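Local coordinates for protein ficolin-3 (Homo sapiens, PDB 2J5Z) that acts as a soluble innate-immune lectin whose fibrinogen-like domain binds galactose and also holds a calcium ion, at the interface of chains A and B. Numbering follows the deposited sequence. Chains: chain A/B, Ficolin-3.

The interface of chains A and B. Residues chain A 25-29, 42; chain B 77-80.
A:Ser26 and B:Gln79 carry this subunit contact, which starts as a short parallel strand pairing between two fibrinogen-like domains in a trimer, in keeping with how ficolins associate. The amide N of A:Ser26 gives a hydrogen bond to B:Gly77 O at 2.8 Å, and B:Gln79 N returns one of the same length to A:Ser26 O, so A:Ser26 is bonded to chain B through both its N-H and its C=O.

From there the B:Gln79 side chain reaches over chain A. Its CG sits anti to the carbonyl carbon (chi1 -64°) and the chain then runs extended past A:Leu25 CB and A:Gly27 CA, where two waters link its amide to the A:Trp28 backbone. Water 2 lies 2.7 Å from B:Gln79 OE1 and also meets A:Trp28 N; water 1 joins B:Gln79 NE2 to A:Trp28 O and sits over the centre of one face of the A:Tyr29 ring. Both ends of the amide thus have a water partner, which fits the modelled orientation without proving it.

One residue further along chain B, the B:Glu80 carboxylate meets the rim of A:Phe42, CD to CE1 at 3.6 Å, the planes 47° apart. B:Asn78 OD1 takes the N-H of B:Glu80 from above the B:Asn78 side-chain amide plane, which probably helps fix the B:Glu80 backbone where its side chain sets out toward A:Phe42.

Behind the first shell, A:Phe42 CB packs 3.8 Å above the centre of one A:Trp28 indole face; B:Glu80 OE1 slants toward the NE1 edge from that same side, without a bond. The A:Tyr29 phenol probably helps hold strand 25-26 in place, its OH donating in the carbonyl plane to A:Leu25 O at 2.6 Å.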
loop_
_atom_site.group_PDB
_atom_site.type_symbol
_atom_site.label_atom_id
_atom_site.label_comp_id
_atom_site.label_asym_id
_atom_site.label_seq_id
_atom_site.Cartn_x
_atom_site.Cartn_y
_atom_site.Cartn_z
ATOM N N LEU A 25 11.529 -4.353 -7.014
ATOM C CA LEU A 25 10.878 -3.439 -6.071
ATOM C C LEU A 25 10.264 -4.196 -4.894
ATOM O O LEU A 25 9.475 -5.119 -5.092
ATOM C CB LEU A 25 9.786 -2.634 -6.781
ATOM C CG LEU A 25 10.164 -1.277 -7.404
ATOM C CD1 LEU A 25 11.631 -1.146 -7.764
ATOM C CD2 LEU A 25 9.249 -0.865 -8.570
ATOM N N SER A 26 10.600 -3.802 -3.673
ATOM C CA SER A 26 9.968 -4.435 -2.508
ATOM C C SER A 26 8.454 -4.283 -2.535
ATOM O O SER A 26 7.927 -3.260 -2.980
ATOM C CB SER A 26 10.521 -3.839 -1.211
ATOM O OG SER A 26 11.931 -3.942 -1.194
ATOM N N GLY A 27 7.724 -5.301 -2.081
ATOM C CA GLY A 27 6.279 -5.168 -2.048
ATOM C C GLY A 27 5.629 -6.534 -1.971
ATOM O O GLY A 27 6.308 -7.529 -1.719
ATOM N N TRP A 28 4.333 -6.579 -2.242
ATOM C CA TRP A 28 3.560 -7.830 -2.112
ATOM C C TRP A 28 3.604 -8.662 -3.398
ATOM O O TRP A 28 3.327 -8.166 -4.501
ATOM C CB TRP A 28 2.124 -7.524 -1.664
ATOM C CG TRP A 28 2.119 -7.020 -0.254
ATOM C CD1 TRP A 28 2.238 -5.721 0.159
ATOM C CD2 TRP A 28 2.067 -7.818 0.935
ATOM N NE1 TRP A 28 2.246 -5.662 1.533
ATOM C CE2 TRP A 28 2.137 -6.932 2.036
ATOM C CE3 TRP A 28 1.928 -9.190 1.176
ATOM C CZ2 TRP A 28 2.108 -7.380 3.358
ATOM C CZ3 TRP A 28 1.890 -9.636 2.490
ATOM C CH2 TRP A 28 1.973 -8.731 3.566
ATOM N N TYR A 29 3.974 -9.929 -3.247
ATOM C CA TYR A 29 4.103 -10.854 -4.363
ATOM C C TYR A 29 3.449 -12.167 -3.973
ATOM O O TYR A 29 3.354 -12.476 -2.805
ATOM C CB TYR A 29 5.564 -11.150 -4.650
ATOM C CG TYR A 29 6.331 -9.985 -5.234
ATOM C CD1 TYR A 29 6.459 -9.839 -6.603
ATOM C CD2 TYR A 29 6.918 -9.036 -4.407
ATOM C CE1 TYR A 29 7.167 -8.772 -7.150
ATOM C CE2 TYR A 29 7.622 -7.970 -4.935
ATOM C CZ TYR A 29 7.738 -7.848 -6.309
ATOM O OH TYR A 29 8.426 -6.788 -6.845
ATOM N N PHE A 42 5.241 -10.311 1.604
ATOM C CA PHE A 42 6.021 -9.096 1.363
ATOM C C PHE A 42 7.472 -9.447 1.156
ATOM O O PHE A 42 8.104 -10.028 2.047
ATOM C CB PHE A 42 5.895 -8.107 2.521
ATOM C CG PHE A 42 6.529 -6.779 2.228
ATOM C CD1 PHE A 42 5.788 -5.764 1.627
ATOM C CD2 PHE A 42 7.863 -6.555 2.519
ATOM C CE1 PHE A 42 6.366 -4.541 1.335
ATOM C CE2 PHE A 42 8.457 -5.321 2.219
ATOM C CZ PHE A 42 7.693 -4.318 1.632
ATOM N N GLY B 77 14.137 -0.201 -5.114
ATOM C CA GLY B 77 13.258 0.578 -4.261
ATOM C C GLY B 77 12.095 -0.208 -3.677
ATOM O O GLY B 77 12.141 -1.437 -3.552
ATOM N N ASN B 78 11.044 0.524 -3.319
ATOM C CA ASN B 78 9.973 -0.015 -2.498
ATOM C C ASN B 78 8.630 0.475 -3.037
ATOM O O ASN B 78 8.430 1.669 -3.188
ATOM C CB ASN B 78 10.164 0.484 -1.068
ATOM C CG ASN B 78 9.298 -0.261 -0.064
ATOM O OD1 ASN B 78 8.343 -0.918 -0.432
ATOM N ND2 ASN B 78 9.625 -0.133 1.214
ATOM N N GLN B 79 7.722 -0.450 -3.343
ATOM C CA GLN B 79 6.429 -0.075 -3.897
ATOM C C GLN B 79 5.653 0.762 -2.899
ATOM O O GLN B 79 4.807 1.550 -3.288
ATOM C CB GLN B 79 5.614 -1.323 -4.277
ATOM C CG GLN B 79 6.224 -2.178 -5.375
ATOM C CD GLN B 79 5.427 -3.460 -5.621
ATOM O OE1 GLN B 79 4.194 -3.481 -5.479
ATOM N NE2 GLN B 79 6.127 -4.528 -6.001
ATOM N N GLU B 80 5.941 0.577 -1.614
ATOM C CA GLU B 80 5.297 1.341 -0.548
ATOM C C GLU B 80 5.846 2.767 -0.441
ATOM O O GLU B 80 5.234 3.620 0.206
ATOM C CB GLU B 80 5.423 0.605 0.798
ATOM C CG GLU B 80 4.805 -0.831 0.794
ATOM C CD GLU B 80 4.693 -1.459 2.202
ATOM O OE1 GLU B 80 3.720 -2.209 2.462
ATOM O OE2 GLU B 80 5.571 -1.190 3.041
HETATM O O HOH W 1 4.190 -6.849 -6.641
HETATM O O HOH W 2 3.001 -4.185 -3.164
#